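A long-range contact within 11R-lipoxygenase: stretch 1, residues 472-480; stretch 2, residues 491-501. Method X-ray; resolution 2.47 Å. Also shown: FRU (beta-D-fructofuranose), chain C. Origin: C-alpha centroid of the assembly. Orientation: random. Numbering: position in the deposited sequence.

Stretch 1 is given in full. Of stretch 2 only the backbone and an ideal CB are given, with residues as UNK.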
# COMPACT_ATOMS: atom_id res chain seq x y z
N SER A 472 2.15 11.62 11.69
CA SER A 472 3.00 10.44 11.60
C SER A 472 3.21 10.01 10.15
O SER A 472 3.96 9.07 9.87
CB SER A 472 2.40 9.28 12.40
OG SER A 472 1.17 8.85 11.85
N TYR A 473 2.56 10.71 9.22
CA TYR A 473 2.71 10.42 7.80
C TYR A 473 3.66 11.40 7.12
O TYR A 473 4.06 11.20 5.98
CB TYR A 473 1.35 10.42 7.10
CG TYR A 473 0.61 9.12 7.27
CD1 TYR A 473 -0.16 8.88 8.40
CD2 TYR A 473 0.68 8.12 6.31
CE1 TYR A 473 -0.84 7.69 8.56
CE2 TYR A 473 0.01 6.93 6.46
CZ TYR A 473 -0.75 6.72 7.59
OH TYR A 473 -1.42 5.53 7.73
N ASP A 474 4.01 12.48 7.82
CA ASP A 474 5.03 13.39 7.34
C ASP A 474 6.39 12.71 7.52
O ASP A 474 7.00 12.79 8.59
CB ASP A 474 4.99 14.71 8.09
CG ASP A 474 5.92 15.75 7.50
OD1 ASP A 474 6.96 15.37 6.91
OD2 ASP A 474 5.62 16.96 7.62
N LEU A 475 6.84 12.03 6.47
CA LEU A 475 8.05 11.23 6.53
C LEU A 475 9.22 12.00 7.13
O LEU A 475 9.85 11.56 8.09
CB LEU A 475 8.43 10.75 5.13
CG LEU A 475 9.57 9.74 5.05
CD1 LEU A 475 9.15 8.41 5.68
CD2 LEU A 475 10.00 9.54 3.61
N VAL A 476 9.51 13.17 6.56
CA VAL A 476 10.67 13.96 6.96
C VAL A 476 10.67 14.25 8.45
O VAL A 476 11.69 14.08 9.12
CB VAL A 476 10.72 15.29 6.19
CG1 VAL A 476 11.88 16.15 6.69
CG2 VAL A 476 10.85 15.04 4.69
N LYS A 477 9.54 14.69 8.98
CA LYS A 477 9.44 15.08 10.38
C LYS A 477 9.34 13.88 11.31
O LYS A 477 9.73 13.96 12.47
CB LYS A 477 8.26 16.03 10.59
CG LYS A 477 8.47 17.40 9.96
CD LYS A 477 7.24 18.29 10.09
CE LYS A 477 7.40 19.56 9.29
NZ LYS A 477 6.12 20.31 9.16
N ASP A 478 8.81 12.77 10.81
CA ASP A 478 8.70 11.56 11.61
C ASP A 478 10.08 10.97 11.87
O ASP A 478 10.46 10.71 13.01
CB ASP A 478 7.80 10.53 10.93
CG ASP A 478 7.59 9.29 11.79
OD1 ASP A 478 6.85 9.39 12.79
OD2 ASP A 478 8.15 8.23 11.45
N LEU A 479 10.84 10.75 10.80
CA LEU A 479 12.19 10.24 10.91
C LEU A 479 13.04 11.16 11.79
O LEU A 479 13.92 10.70 12.51
CB LEU A 479 12.84 10.11 9.53
CG LEU A 479 12.23 9.08 8.59
CD1 LEU A 479 12.85 9.18 7.21
CD2 LEU A 479 12.41 7.68 9.15
N ARG A 480 12.76 12.45 11.71
CA ARG A 480 13.55 13.45 12.42
C ARG A 480 13.27 13.45 13.92
O ARG A 480 14.20 13.55 14.73
CB ARG A 480 13.30 14.84 11.84
CG ARG A 480 14.13 15.94 12.47
CD ARG A 480 13.84 17.27 11.82
NE ARG A 480 14.27 17.29 10.42
CZ ARG A 480 13.80 18.13 9.50
NH1 ARG A 480 12.89 19.04 9.81
NH2 ARG A 480 14.25 18.06 8.25
N UNK A 491 19.10 2.22 5.02
CA UNK A 491 18.90 2.35 3.58
C UNK A 491 17.47 2.71 3.20
O UNK A 491 17.25 3.44 2.24
CB UNK A 491 19.29 1.04 2.89
N UNK A 492 16.50 2.19 3.95
CA UNK A 492 15.11 2.57 3.72
C UNK A 492 14.95 4.07 3.84
O UNK A 492 14.26 4.70 3.04
CB UNK A 492 14.18 1.86 4.70
N UNK A 493 15.58 4.66 4.85
CA UNK A 493 15.45 6.08 5.12
C UNK A 493 16.03 6.92 3.99
O UNK A 493 15.42 7.89 3.55
CB UNK A 493 16.14 6.43 6.44
N UNK A 494 17.21 6.54 3.51
CA UNK A 494 17.87 7.27 2.43
C UNK A 494 17.03 7.25 1.16
O UNK A 494 16.84 8.28 0.51
CB UNK A 494 19.25 6.68 2.15
N UNK A 495 16.53 6.07 0.80
CA UNK A 495 15.77 5.90 -0.44
C UNK A 495 14.38 6.53 -0.34
O UNK A 495 13.92 7.17 -1.28
CB UNK A 495 15.64 4.41 -0.78
N UNK A 496 13.72 6.33 0.80
CA UNK A 496 12.39 6.87 1.01
C UNK A 496 12.40 8.40 0.96
O UNK A 496 11.44 9.02 0.50
CB UNK A 496 11.83 6.39 2.35
N UNK A 497 13.48 9.01 1.43
CA UNK A 497 13.59 10.46 1.47
C UNK A 497 13.83 11.04 0.08
O UNK A 497 13.40 12.16 -0.22
CB UNK A 497 14.72 10.88 2.42
N UNK A 498 14.53 10.29 -0.77
CA UNK A 498 14.73 10.70 -2.16
C UNK A 498 13.40 10.68 -2.90
O UNK A 498 13.07 11.60 -3.64
CB UNK A 498 15.74 9.79 -2.86
N UNK A 499 12.64 9.60 -2.70
CA UNK A 499 11.38 9.40 -3.39
C UNK A 499 10.33 10.40 -2.92
O UNK A 499 9.56 10.93 -3.72
CB UNK A 499 10.88 7.97 -3.18
N UNK A 500 10.31 10.65 -1.62
CA UNK A 500 9.38 11.62 -1.04
C UNK A 500 9.56 12.99 -1.67
O UNK A 500 8.59 13.62 -2.09
CB UNK A 500 9.57 11.71 0.47
N UNK A 501 10.81 13.45 -1.74
CA UNK A 501 11.12 14.76 -2.29
C UNK A 501 10.86 14.83 -3.79
O UNK A 501 10.49 15.88 -4.31
CB UNK A 501 12.58 15.12 -2.00
C1 FRU C . 18.90 11.78 3.98
C2 FRU C . 20.27 12.20 4.50
C3 FRU C . 21.25 12.42 3.36
C4 FRU C . 22.55 11.85 3.89
C5 FRU C . 22.11 10.81 4.91
C6 FRU C . 23.08 10.76 6.08
O1 FRU C . 19.02 10.59 3.24
O2 FRU C . 20.16 13.41 5.21
O3 FRU C . 21.38 13.79 3.04
O4 FRU C . 23.34 11.28 2.87
O5 FRU C . 20.80 11.18 5.33
O6 FRU C . 23.27 9.44 6.52

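Stretch 2 is helical throughout, with every phi/psi pair in the helical region, and its axis runs at 155° to that of helix 475-480, with a closest approach of 10.9 Å. Side chains must bridge that gap, so CA-to-CB direction is the first test at each position.

Position 491 has nothing of stretch 1 within 5.5 Å of its ideal CB and leaves the choice open; it is Tyr491, which makes no contact here. At 492 the bond points sideways, so a long side chain is needed to reach Leu475. Only a long chain such as methionine, or an aromatic, would reach it. Tyr492, with chi1 t, brings its OH to 3.7 Å from Leu475 CD1.

The ideal CB of 493 lies 4.4 Å from Leu479 CD1, which favours an aliphatic stem, while the nearby fructose would reward a polar tip. Lys493 provides both: CG packs 3.7 Å from Leu479 CD1, and NZ leads away to donate to FRU O5 at 3.2 Å.

Position 494 points away from stretch 1, and the sugar invites a polar group. Asp494 OD1 accepts from FRU O1 at 2.9 Å and forms a salt bridge with Lys493 NZ at 2.8 Å. Position 495 is out of reach; it is Asp495.

At 496 the bond points toward stretch 1, with the ideal CB already 3.9 Å from Leu475 CD2. A small residue is enough to make the contact: Ala496, whose O also lies 3.5 Å from Leu475 CD2.

Position 497 points sideways, its ideal CB 5.0 Å from Leu475 CD2 and 5.4 Å from Leu479 CD1; a branched or flexible apolar chain could close these gaps. In Leu497, rotamer m,t, CD2 comes within 3.9 Å of both Leu475 CD2 and Leu479 CD1, and 4.1 Å of Val476 CG2. Positions 498 and 499 meet nothing within 5.5 Å; they are Leu498 and Leu499.

Position 500 points toward stretch 1, its ideal CB 3.8 Å from Leu475 CD2. Beyond lies the start of the other helix, where leucine, methionine or a large aromatic could spread. Trp500, chi1 t, covers it: Leu475 CB sits over one face, 4.1 Å from the six-membered ring centroid and 22° off its normal, a CH-pi contact. Trp500 CH2 comes 3.6 Å from Tyr473 O, and Trp500 CD1 lies 4.0 Å from Val476 CG2. With 492, 496 and 497, this residue completes the hole that receives Leu475.

At 501 the bond is sideways with no near neighbour, suiting many polar residues; Asn501 approaches stretch 1 without contact.

Stretch 2 (491-501) YYKDDALLLWN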
# COMPACT_ATOMS: atom_id res chain seq x y z
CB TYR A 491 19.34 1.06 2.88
CG TYR A 491 20.78 0.70 3.16
CD1 TYR A 491 21.77 1.67 3.15
CD2 TYR A 491 21.14 -0.60 3.47
CE1 TYR A 491 23.09 1.35 3.41
CE2 TYR A 491 22.46 -0.93 3.74
CZ TYR A 491 23.42 0.05 3.71
OH TYR A 491 24.74 -0.27 3.98
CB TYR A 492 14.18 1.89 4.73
CG TYR A 492 12.87 2.62 4.90
CD1 TYR A 492 12.74 3.63 5.84
CD2 TYR A 492 11.77 2.33 4.10
CE1 TYR A 492 11.55 4.32 5.99
CE2 TYR A 492 10.58 3.01 4.24
CZ TYR A 492 10.47 4.00 5.19
OH TYR A 492 9.29 4.69 5.34
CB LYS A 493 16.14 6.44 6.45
CG LYS A 493 16.29 7.93 6.70
CD LYS A 493 17.65 8.46 6.27
CE LYS A 493 18.77 7.86 7.11
NZ LYS A 493 20.10 8.41 6.75
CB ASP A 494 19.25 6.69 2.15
CG ASP A 494 20.24 6.95 3.27
OD1 ASP A 494 20.07 7.95 3.99
OD2 ASP A 494 21.18 6.15 3.43
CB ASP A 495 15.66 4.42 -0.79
CG ASP A 495 17.01 3.77 -1.02
OD1 ASP A 495 17.97 4.49 -1.37
OD2 ASP A 495 17.11 2.53 -0.86
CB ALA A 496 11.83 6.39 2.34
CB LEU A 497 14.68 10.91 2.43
CG LEU A 497 14.33 10.83 3.92
CD1 LEU A 497 15.52 11.25 4.77
CD2 LEU A 497 13.13 11.70 4.24
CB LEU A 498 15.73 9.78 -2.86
CG LEU A 498 17.19 9.87 -2.41
CD1 LEU A 498 18.02 8.84 -3.16
CD2 LEU A 498 17.74 11.27 -2.62
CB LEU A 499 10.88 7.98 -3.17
CG LEU A 499 11.68 6.90 -3.89
CD1 LEU A 499 11.61 5.58 -3.16
CD2 LEU A 499 11.18 6.76 -5.32
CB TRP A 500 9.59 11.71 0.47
CG TRP A 500 8.76 12.77 1.12
CD1 TRP A 500 9.08 14.09 1.26
CD2 TRP A 500 7.46 12.61 1.71
NE1 TRP A 500 8.07 14.76 1.90
CE2 TRP A 500 7.06 13.87 2.19
CE3 TRP A 500 6.60 11.52 1.87
CZ2 TRP A 500 5.84 14.08 2.83
CZ3 TRP A 500 5.39 11.72 2.51
CH2 TRP A 500 5.02 12.99 2.98
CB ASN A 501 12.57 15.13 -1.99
CG ASN A 501 12.78 15.51 -0.53
OD1 ASN A 501 11.94 16.16 0.08
ND2 ASN A 501 13.91 15.09 0.03
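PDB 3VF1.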